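Rab GDP-dissociation inhibitor (Saccharomyces cerevisiae, PDB 2BCG) regulates the GDP/GTP exchange of the Rab GTPase SEC4 by inhibiting release of GDP, and extracts GDP-bound YPT7 from vacuolar membranes, serving the yeast secretory pathway. Local coordinates at residues A51-L55 with S56-E60; L235-M238 with Y239-E243; A348-S351 with D352-V356. All coordinates share one frame; numbering follows the deposited sequence.

Contact 1: residues A51-L55 with S56-E60; sequences ASVTL and SQLYE
T54 meets Q57 through a hydrogen bond: OG1 of T54 accepts a hydrogen bond from the backbone N of Q57 at 3.2 Å, with an N-H...O angle of 162°. The chi1 of 63° tucks OG1 between the backbone N and the carbonyl carbon of T54, which brings it in front of the Q57 amide. Two backbone bonds run alongside it, L58 N to T54 O at 2.9 Å and Y59 N to L55 O at 3.1 Å.

The same hydroxyl shares a water with S56: water 1 lies 2.7 Å from T54 OG1 and donates to S56 OG at 3.0 Å. S56 OG is also hydrogen-bonded to OD1 of D79, which lies within a weak bond of T54 OG1 as well.

T54 is thus the N-cap of helix 55-62. V53, the residue before the cap, packs on L58, the fourth after it: a hydrophobic staple.

In that apolar pairing CG2 of V53 reaches CD1 of L58 at 3.7 Å, with the two side chains set crosswise. Farther along, CD1 of L55 sits 4.0 Å from CD2 of L58 and 3.9 Å from CE2 of Y59, whose side chain runs beside that of L55 and points the same way. F393 of strand 391-402 packs against L55, L58 and Y59, tying this face of the helix to the seven-stranded sheet.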
ATOM      1  N   ALA A  51      -2.699  -7.168   4.161  1.00 11.82           N
ATOM      2  CA  ALA A  51      -1.342  -7.442   3.673  1.00 11.88           C
ATOM      3  C   ALA A  51      -1.351  -8.120   2.293  1.00 11.84           C
ATOM      4  O   ALA A  51      -2.347  -8.752   1.908  1.00 12.15           O
ATOM      5  CB  ALA A  51      -0.622  -8.373   4.653  1.00 12.59           C
ATOM      6  N   SER A  52      -0.208  -8.033   1.614  1.00 11.55           N
ATOM      7  CA  SER A  52       0.085  -8.867   0.481  1.00 11.67           C
ATOM      8  C   SER A  52       1.109  -9.889   0.933  1.00 12.72           C
ATOM      9  O   SER A  52       2.066  -9.525   1.661  1.00 15.34           O
ATOM     10  CB  SER A  52       0.623  -8.029  -0.689  1.00 13.04           C
ATOM     11  OG  SER A  52      -0.282  -7.011  -1.104  1.00 12.51           O
ATOM     12  N   VAL A  53       0.939 -11.160   0.537  1.00 11.40           N
ATOM     13  CA  VAL A  53       1.810 -12.208   1.060  1.00 12.76           C
ATOM     14  C   VAL A  53       2.439 -13.041  -0.056  1.00 13.11           C
ATOM     15  O   VAL A  53       2.006 -13.000  -1.221  1.00 12.27           O
ATOM     16  CB  VAL A  53       1.015 -13.124   2.010  1.00 13.02           C
ATOM     17  CG1 VAL A  53       0.414 -12.307   3.183  1.00 14.13           C
ATOM     18  CG2 VAL A  53      -0.071 -13.878   1.248  1.00 13.24           C
ATOM     19  N   THR A  54       3.485 -13.784   0.304  1.00 13.91           N
ATOM     20  CA  THR A  54       4.119 -14.672  -0.649  1.00 15.48           C
ATOM     21  C   THR A  54       3.276 -15.920  -0.919  1.00 15.18           C
ATOM     22  O   THR A  54       2.298 -16.199  -0.229  1.00 15.39           O
ATOM     23  CB  THR A  54       5.495 -15.164  -0.137  1.00 15.86           C
ATOM     24  OG1 THR A  54       5.301 -15.948   1.063  1.00 18.75           O
ATOM     25  CG2 THR A  54       6.433 -14.002   0.088  1.00 18.32           C
ATOM     26  N   LEU A  55       3.676 -16.679  -1.943  1.00 16.28           N
ATOM     27  CA  LEU A  55       2.990 -17.902  -2.265  1.00 17.39           C
ATOM     28  C   LEU A  55       3.138 -18.942  -1.160  1.00 17.41           C
ATOM     29  O   LEU A  55       2.157 -19.557  -0.760  1.00 17.90           O
ATOM     30  CB  LEU A  55       3.410 -18.403  -3.650  1.00 17.54           C
ATOM     31  CG  LEU A  55       2.626 -19.542  -4.276  1.00 19.52           C
ATOM     32  CD1 LEU A  55       1.095 -19.300  -4.286  1.00 19.57           C
ATOM     33  CD2 LEU A  55       3.119 -19.632  -5.681  1.00 20.27           C
ATOM     34  N   SER A  56       4.340 -19.080  -0.611  1.00 18.40           N
ATOM     35  CA  SER A  56       4.487 -20.013   0.527  1.00 19.33           C
ATOM     36  C   SER A  56       3.554 -19.646   1.687  1.00 19.60           C
ATOM     37  O   SER A  56       2.900 -20.534   2.283  1.00 20.76           O
ATOM     38  CB  SER A  56       5.951 -20.201   0.960  1.00 20.26           C
ATOM     39  OG  SER A  56       6.488 -18.969   1.390  1.00 23.27           O
ATOM     40  N   GLN A  57       3.432 -18.338   1.976  1.00 18.93           N
ATOM     41  CA  GLN A  57       2.482 -17.891   2.997  1.00 19.43           C
ATOM     42  C   GLN A  57       1.024 -18.155   2.676  1.00 18.44           C
ATOM     43  O   GLN A  57       0.196 -18.422   3.548  1.00 18.19           O
ATOM     44  CB  GLN A  57       2.682 -16.405   3.315  1.00 20.34           C
ATOM     45  CG  GLN A  57       3.567 -16.215   4.480  1.00 24.60           C
ATOM     46  CD  GLN A  57       3.077 -17.015   5.712  1.00 29.13           C
ATOM     47  OE1 GLN A  57       1.900 -16.922   6.129  1.00 33.57           O
ATOM     48  NE2 GLN A  57       3.973 -17.834   6.271  1.00 31.16           N
ATOM     49  N   LEU A  58       0.694 -18.069   1.389  1.00 17.32           N
ATOM     50  CA  LEU A  58      -0.629 -18.414   0.972  1.00 18.43           C
ATOM     51  C   LEU A  58      -0.950 -19.895   1.297  1.00 17.94           C
ATOM     52  O   LEU A  58      -2.070 -20.215   1.714  1.00 18.37           O
ATOM     53  CB  LEU A  58      -0.761 -18.108  -0.523  1.00 19.29           C
ATOM     54  CG  LEU A  58      -2.008 -17.463  -1.054  1.00 19.21           C
ATOM     55  CD1 LEU A  58      -2.438 -16.201  -0.312  1.00 13.92           C
ATOM     56  CD2 LEU A  58      -1.808 -17.212  -2.525  1.00 18.99           C
ATOM     57  N   TYR A  59       0.010 -20.801   1.047  1.00 18.38           N
ATOM     58  CA  TYR A  59      -0.196 -22.221   1.377  1.00 19.02           C
ATOM     59  C   TYR A  59      -0.321 -22.426   2.870  1.00 19.36           C
ATOM     60  O   TYR A  59      -1.172 -23.174   3.344  1.00 19.83           O
ATOM     61  CB  TYR A  59       0.942 -23.084   0.807  1.00 19.04           C
ATOM     62  CG  TYR A  59       0.740 -23.468  -0.647  1.00 18.41           C
ATOM     63  CD1 TYR A  59       0.029 -24.632  -0.988  1.00 18.24           C
ATOM     64  CD2 TYR A  59       1.210 -22.652  -1.685  1.00 18.08           C
ATOM     65  CE1 TYR A  59      -0.183 -24.972  -2.336  1.00 18.20           C
ATOM     66  CE2 TYR A  59       1.001 -22.980  -3.025  1.00 18.86           C
ATOM     67  CZ  TYR A  59       0.314 -24.158  -3.338  1.00 17.88           C
ATOM     68  OH  TYR A  59       0.103 -24.466  -4.657  1.00 20.00           O
ATOM     69  N   GLU A  60       0.535 -21.732   3.621  1.00 19.93           N
ATOM     70  CA  GLU A  60       0.500 -21.849   5.083  1.00 20.88           C
ATOM     71  C   GLU A  60      -0.841 -21.418   5.652  1.00 20.45           C
ATOM     72  O   GLU A  60      -1.383 -22.047   6.562  1.00 21.21           O
ATOM     73  CB  GLU A  60       1.625 -21.022   5.727  1.00 21.63           C
ATOM     74  CG  GLU A  60       3.005 -21.599   5.511  1.00 26.82           C
ATOM     75  CD  GLU A  60       3.186 -23.030   6.071  1.00 30.99           C
ATOM     76  OE1 GLU A  60       2.672 -23.339   7.179  1.00 31.89           O
ATOM     77  OE2 GLU A  60       3.857 -23.837   5.378  1.00 34.17           O
TER
HETATM   78  O   HOH W   1       7.338 -16.412   2.802  1.00 33.13           O

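Contact 2: residues L235-M238 with Y239-E243; sequences LYPM and YGLGE
Y236 reaches G240 and L241 with the far half of its ring. From CB the side chain leaves the strand with CG anti to the backbone N (chi1 -175°), a torsion that brings the end of the ring up to the turn ahead. P237 CD lies over one face of the ring, 3.5 Å above its plane and offset toward the rim. Farther out, CE1 of Y236 touches CG of L241 at 4.0 Å, the leucine lying athwart the tyrosine, while CE2 and CZ come up to the CA of G240. The tip, OH of Y236, stands 3.4 Å from that CA and is hydrogen-bonded to D85, which also holds the backbone N of L241. A leucine here would take away the ring and hydroxyl, and would probably leave D85 without one of its mates and open a gap beside G240.

The chain turns twice. A type II turn from P237 to G240 is closed by G240 N to P237 O at 3.1 Å, the donor standing 47° above the carbonyl plane. G240 adopts a backbone shape (phi 96°) in which a CB would be jammed against the preceding carbonyl, a reason for glycine. A type I turn from G240 to E243 follows and leads into helix 243-254.

P237 CD also meets L241 CD2 at 3.8 Å, and CG of E243 lies 3.3 Å from M238 O. The carboxylate of E243 looks outside both segments, where it pairs in a salt bridge with a basic side chain on the chain of another protein; this is the region that interacts with YPT1. Apolar carbons and a buried hydroxyl whose bond goes to D85 therefore line the turns, while the E243 carboxylate is spent on the partner chain.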
ATOM      1  N   LEU A 235      -6.909   2.804 -10.104  1.00 11.68           N
ATOM      2  CA  LEU A 235      -5.463   2.551 -10.054  1.00 10.56           C
ATOM      3  C   LEU A 235      -5.143   1.344  -9.130  1.00 10.16           C
ATOM      4  O   LEU A 235      -5.953   0.982  -8.304  1.00 11.81           O
ATOM      5  CB  LEU A 235      -4.744   3.792  -9.513  1.00 12.42           C
ATOM      6  CG  LEU A 235      -5.003   5.155 -10.176  1.00 14.19           C
ATOM      7  CD1 LEU A 235      -4.271   6.276  -9.436  1.00 16.52           C
ATOM      8  CD2 LEU A 235      -4.593   5.090 -11.661  1.00 17.34           C
ATOM      9  N   TYR A 236      -3.955   0.773  -9.292  1.00 10.27           N
ATOM     10  CA  TYR A 236      -3.514  -0.353  -8.460  1.00 10.24           C
ATOM     11  C   TYR A 236      -1.995  -0.206  -8.232  1.00 10.84           C
ATOM     12  O   TYR A 236      -1.274   0.122  -9.160  1.00 11.85           O
ATOM     13  CB  TYR A 236      -3.837  -1.694  -9.134  1.00 11.38           C
ATOM     14  CG  TYR A 236      -3.500  -2.896  -8.266  1.00 10.37           C
ATOM     15  CD1 TYR A 236      -4.386  -3.345  -7.287  1.00 11.50           C
ATOM     16  CD2 TYR A 236      -2.262  -3.555  -8.401  1.00 11.54           C
ATOM     17  CE1 TYR A 236      -4.053  -4.407  -6.450  1.00  9.78           C
ATOM     18  CE2 TYR A 236      -1.938  -4.625  -7.576  1.00 10.34           C
ATOM     19  CZ  TYR A 236      -2.822  -5.035  -6.602  1.00 10.06           C
ATOM     20  OH  TYR A 236      -2.451  -6.105  -5.820  1.00 11.79           O
ATOM     21  N   PRO A 237      -1.524  -0.419  -7.000  1.00 11.26           N
ATOM     22  CA  PRO A 237      -0.079  -0.274  -6.732  1.00 11.17           C
ATOM     23  C   PRO A 237       0.788  -1.411  -7.267  1.00 10.31           C
ATOM     24  O   PRO A 237       0.473  -2.602  -7.086  1.00 11.51           O
ATOM     25  CB  PRO A 237       0.011  -0.286  -5.200  1.00 12.29           C
ATOM     26  CG  PRO A 237      -1.180  -1.076  -4.764  1.00 13.01           C
ATOM     27  CD  PRO A 237      -2.273  -0.806  -5.789  1.00 11.57           C
ATOM     28  N   MET A 238       1.924  -1.039  -7.852  1.00 11.23           N
ATOM     29  CA  MET A 238       2.956  -2.008  -8.194  1.00 11.23           C
ATOM     30  C   MET A 238       3.429  -2.691  -6.903  1.00 10.30           C
ATOM     31  O   MET A 238       3.657  -2.027  -5.853  1.00 10.96           O
ATOM     32  CB  MET A 238       4.144  -1.293  -8.865  1.00 11.89           C
ATOM     33  CG  MET A 238       3.825  -0.617 -10.181  1.00 14.34           C
ATOM     34  SD  MET A 238       3.215  -1.777 -11.422  1.00 16.40           S
ATOM     35  CE  MET A 238       4.716  -2.750 -11.652  1.00 18.35           C
ATOM     36  N   TYR A 239       3.567  -4.011  -7.005  1.00 10.23           N
ATOM     37  CA  TYR A 239       3.932  -4.919  -5.905  1.00  9.53           C
ATOM     38  C   TYR A 239       2.827  -5.177  -4.874  1.00 10.47           C
ATOM     39  O   TYR A 239       3.062  -5.866  -3.877  1.00 10.98           O
ATOM     40  CB  TYR A 239       5.216  -4.497  -5.181  1.00 11.40           C
ATOM     41  CG  TYR A 239       6.437  -4.408  -6.031  1.00 11.74           C
ATOM     42  CD1 TYR A 239       7.132  -5.552  -6.467  1.00 13.16           C
ATOM     43  CD2 TYR A 239       6.905  -3.171  -6.416  1.00 11.92           C
ATOM     44  CE1 TYR A 239       8.306  -5.426  -7.241  1.00 14.52           C
ATOM     45  CE2 TYR A 239       8.058  -3.031  -7.154  1.00 15.03           C
ATOM     46  CZ  TYR A 239       8.733  -4.149  -7.582  1.00 15.11           C
ATOM     47  OH  TYR A 239       9.852  -3.969  -8.326  1.00 18.38           O
ATOM     48  N   GLY A 240       1.625  -4.721  -5.176  1.00 10.50           N
ATOM     49  CA  GLY A 240       0.480  -5.119  -4.389  1.00 10.45           C
ATOM     50  C   GLY A 240       0.092  -4.125  -3.304  1.00 10.35           C
ATOM     51  O   GLY A 240       0.822  -3.157  -2.991  1.00 10.02           O
ATOM     52  N   LEU A 241      -1.094  -4.367  -2.742  1.00  9.40           N
ATOM     53  CA  LEU A 241      -1.644  -3.442  -1.757  1.00  9.96           C
ATOM     54  C   LEU A 241      -0.761  -3.297  -0.510  1.00  9.91           C
ATOM     55  O   LEU A 241      -0.839  -2.274   0.173  1.00 10.40           O
ATOM     56  CB  LEU A 241      -3.065  -3.878  -1.375  1.00 10.49           C
ATOM     57  CG  LEU A 241      -4.096  -3.794  -2.516  1.00 10.88           C
ATOM     58  CD1 LEU A 241      -5.427  -4.357  -2.038  1.00 12.69           C
ATOM     59  CD2 LEU A 241      -4.246  -2.351  -2.977  1.00 12.79           C
ATOM     60  N   GLY A 242       0.042  -4.308  -0.195  1.00  9.47           N
ATOM     61  CA  GLY A 242       0.930  -4.244   0.977  1.00  9.88           C
ATOM     62  C   GLY A 242       1.913  -3.064   0.911  1.00 10.06           C
ATOM     63  O   GLY A 242       2.435  -2.631   1.938  1.00 11.09           O
ATOM     64  N   GLU A 243       2.184  -2.540  -0.284  1.00  9.49           N
ATOM     65  CA  GLU A 243       3.066  -1.376  -0.370  1.00  9.66           C
ATOM     66  C   GLU A 243       2.475  -0.137   0.319  1.00  9.80           C
ATOM     67  O   GLU A 243       3.220   0.751   0.759  1.00 11.32           O
ATOM     68  CB  GLU A 243       3.365  -1.041  -1.818  1.00 10.14           C
ATOM     69  CG  GLU A 243       3.978  -2.201  -2.602  1.00 10.70           C
ATOM     70  CD  GLU A 243       5.272  -2.746  -1.949  1.00 12.87           C
ATOM     71  OE1 GLU A 243       5.221  -3.811  -1.262  1.00 14.50           O
ATOM     72  OE2 GLU A 243       6.334  -2.109  -2.124  1.00 14.50           O
TER

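Contact 3: residues A348-S351 with D352-V356; sequences AIVS and DAHNV
V350 and V356 cross at about a right angle and touch through one methyl each, CG2 to CG2 at 3.8 Å. In both valines chi1 (-73° in V350, -68° in V356) sets CG1 anti to the carbonyl carbon and leaves CG2 between that carbon and the backbone N, and it is this second branch that each valine presents. V356 CG2 also comes to 3.3 Å from the carbonyl O of S351, a methyl wedged against a backbone oxygen that already has a polar partner. That partner is the backbone N of H354, 3.0 Å from S351 O; the bond is nearly straight at its hydrogen, 164°, but the donor stands well above the carbonyl plane.

This bond spans the short 3-10 segment at 352-353, and N355 N to D352 O at 3.0 Å is the next i to i+3 bond along the chain. The segment lies where strand 345-351 of the seven-stranded mixed sheet gives way to the loop before its antiparallel neighbour, strand 362-369. V350 is backbone-paired with L363 there, while V356 bonds to N83 through its backbone and its side chain packs on L363.

S351 turns its hydroxyl another way: OG takes a bond from water 2 at 2.7 Å and is hydrogen-bonded to D328 O, and CB of A353 lies 4.0 Å from it. The backbone N atoms of S351 and D352, by contrast, are buried with no partner in the model. Side-chain ND2 of N355 adds a weak bond back to D352 O at 3.3 Å. Y236 of strand 234-237 packs on both V350 and V356.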
ATOM      1  N   ALA A 348     -11.487  -9.153  -8.882  1.00 10.43           N
ATOM      2  CA  ALA A 348     -10.378  -8.219  -9.046  1.00  9.88           C
ATOM      3  C   ALA A 348      -9.258  -9.025  -9.648  1.00  9.52           C
ATOM      4  O   ALA A 348      -8.807 -10.023  -9.073  1.00 10.95           O
ATOM      5  CB  ALA A 348      -9.927  -7.641  -7.708  1.00 10.22           C
ATOM      6  N   ILE A 349      -8.820  -8.606 -10.821  1.00  9.29           N
ATOM      7  CA  ILE A 349      -7.791  -9.337 -11.551  1.00  9.79           C
ATOM      8  C   ILE A 349      -6.581  -8.439 -11.776  1.00  9.52           C
ATOM      9  O   ILE A 349      -6.722  -7.306 -12.241  1.00  9.78           O
ATOM     10  CB  ILE A 349      -8.349  -9.832 -12.906  1.00 10.75           C
ATOM     11  CG1 ILE A 349      -9.443 -10.889 -12.659  1.00 11.63           C
ATOM     12  CG2 ILE A 349      -7.264 -10.391 -13.826  1.00 11.35           C
ATOM     13  CD1 ILE A 349     -10.780 -10.545 -13.311  1.00 14.97           C
ATOM     14  N   VAL A 350      -5.397  -8.954 -11.411  1.00  8.28           N
ATOM     15  CA  VAL A 350      -4.123  -8.275 -11.630  1.00  9.36           C
ATOM     16  C   VAL A 350      -3.145  -9.373 -12.074  1.00 10.07           C
ATOM     17  O   VAL A 350      -3.464 -10.581 -11.972  1.00 11.62           O
ATOM     18  CB  VAL A 350      -3.660  -7.505 -10.346  1.00  9.25           C
ATOM     19  CG1 VAL A 350      -4.513  -6.244 -10.116  1.00 11.72           C
ATOM     20  CG2 VAL A 350      -3.679  -8.458  -9.106  1.00 12.06           C
ATOM     21  N   SER A 351      -1.965  -8.996 -12.524  1.00 10.05           N
ATOM     22  CA  SER A 351      -1.090  -9.991 -13.097  1.00 10.87           C
ATOM     23  C   SER A 351       0.377  -9.567 -12.968  1.00 12.18           C
ATOM     24  O   SER A 351       0.708  -8.693 -12.184  1.00 12.23           O
ATOM     25  CB  SER A 351      -1.513 -10.236 -14.543  1.00 12.00           C
ATOM     26  OG  SER A 351      -1.320  -9.069 -15.326  1.00 12.49           O
ATOM     27  N   ASP A 352       1.237 -10.189 -13.766  1.00 14.05           N
ATOM     28  CA  ASP A 352       2.672  -9.893 -13.706  1.00 14.33           C
ATOM     29  C   ASP A 352       2.946  -8.406 -14.011  1.00 14.07           C
ATOM     30  O   ASP A 352       4.012  -7.876 -13.634  1.00 15.59           O
ATOM     31  CB  ASP A 352       3.580 -10.921 -14.468  0.70 14.62           C
ATOM     32  CG  ASP A 352       3.634 -10.695 -15.994  0.70 16.58           C
ATOM     33  OD1 ASP A 352       4.043 -11.647 -16.710  0.70 21.90           O
ATOM     34  OD2 ASP A 352       3.292  -9.610 -16.479  0.70 20.53           O
ATOM     35  N   ALA A 353       2.002  -7.722 -14.682  1.00 14.57           N
ATOM     36  CA  ALA A 353       2.162  -6.297 -15.022  1.00 14.68           C
ATOM     37  C   ALA A 353       2.248  -5.401 -13.789  1.00 15.66           C
ATOM     38  O   ALA A 353       2.719  -4.264 -13.859  1.00 16.84           O
ATOM     39  CB  ALA A 353       1.014  -5.825 -15.918  1.00 15.50           C
ATOM     40  N   HIS A 354       1.741  -5.916 -12.668  1.00 14.05           N
ATOM     41  CA  HIS A 354       1.714  -5.178 -11.407  1.00 13.47           C
ATOM     42  C   HIS A 354       2.687  -5.812 -10.404  1.00 13.03           C
ATOM     43  O   HIS A 354       2.666  -5.424  -9.233  1.00 12.73           O
ATOM     44  CB  HIS A 354       0.245  -4.979 -10.870  0.50 15.04           C
ATOM     45  CG  HIS A 354      -0.581  -3.897 -11.564  0.50 14.62           C
ATOM     46  ND1 HIS A 354      -1.462  -4.168 -12.592  0.50 16.93           N
ATOM     47  CD2 HIS A 354      -0.730  -2.570 -11.301  0.50 16.44           C
ATOM     48  CE1 HIS A 354      -2.086  -3.061 -12.957  0.50 14.34           C
ATOM     49  NE2 HIS A 354      -1.667  -2.074 -12.182  0.50 15.43           N
ATOM     50  N   ASN A 355       3.565  -6.721 -10.849  1.00 13.86           N
ATOM     51  CA  ASN A 355       4.595  -7.336  -9.977  1.00 14.04           C
ATOM     52  C   ASN A 355       4.016  -8.082  -8.774  1.00 14.62           C
ATOM     53  O   ASN A 355       4.557  -8.022  -7.662  1.00 14.49           O
ATOM     54  CB  ASN A 355       5.652  -6.299  -9.529  1.00 14.39           C
ATOM     55  CG  ASN A 355       6.461  -5.733 -10.701  1.00 18.05           C
ATOM     56  OD1 ASN A 355       7.161  -4.706 -10.557  1.00 22.37           O
ATOM     57  ND2 ASN A 355       6.385  -6.388 -11.843  1.00 19.07           N
ATOM     58  N   VAL A 356       2.884  -8.750  -8.989  1.00 13.11           N
ATOM     59  CA  VAL A 356       2.252  -9.487  -7.907  1.00 12.33           C
ATOM     60  C   VAL A 356       2.318 -10.992  -8.071  1.00 11.21           C
ATOM     61  O   VAL A 356       1.980 -11.702  -7.159  1.00 11.13           O
ATOM     62  CB  VAL A 356       0.786  -9.047  -7.707  1.00 12.35           C
ATOM     63  CG1 VAL A 356       0.759  -7.604  -7.171  1.00 12.19           C
ATOM     64  CG2 VAL A 356      -0.000  -9.189  -9.024  1.00 13.74           C
TER
HETATM   65  O   HOH W   2       0.133  -9.261 -17.618  1.00 24.32           O

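Along the chain the contacts come in series, none nested or crossed, and each is local, between residues a few positions apart. Contact 1 takes the chain from strand 52-53 into helix 55-62, contact 2 leads from strand 234-237 by two turns into helix 243-254, and contact 3 turns out of strand 345-351. S52 of contact 1 lies against contact 2, where its OG probably bonds to G242 N, and D85 serves both contacts. Contact 2 meets contact 3 through a probable bond from Y239 N to H354 O and through M238 packing on N355. Contact 2 touches both of the others, which do not touch each other, and joins the YPT1-binding region to the end of strand 345-351 in the mixed sheet.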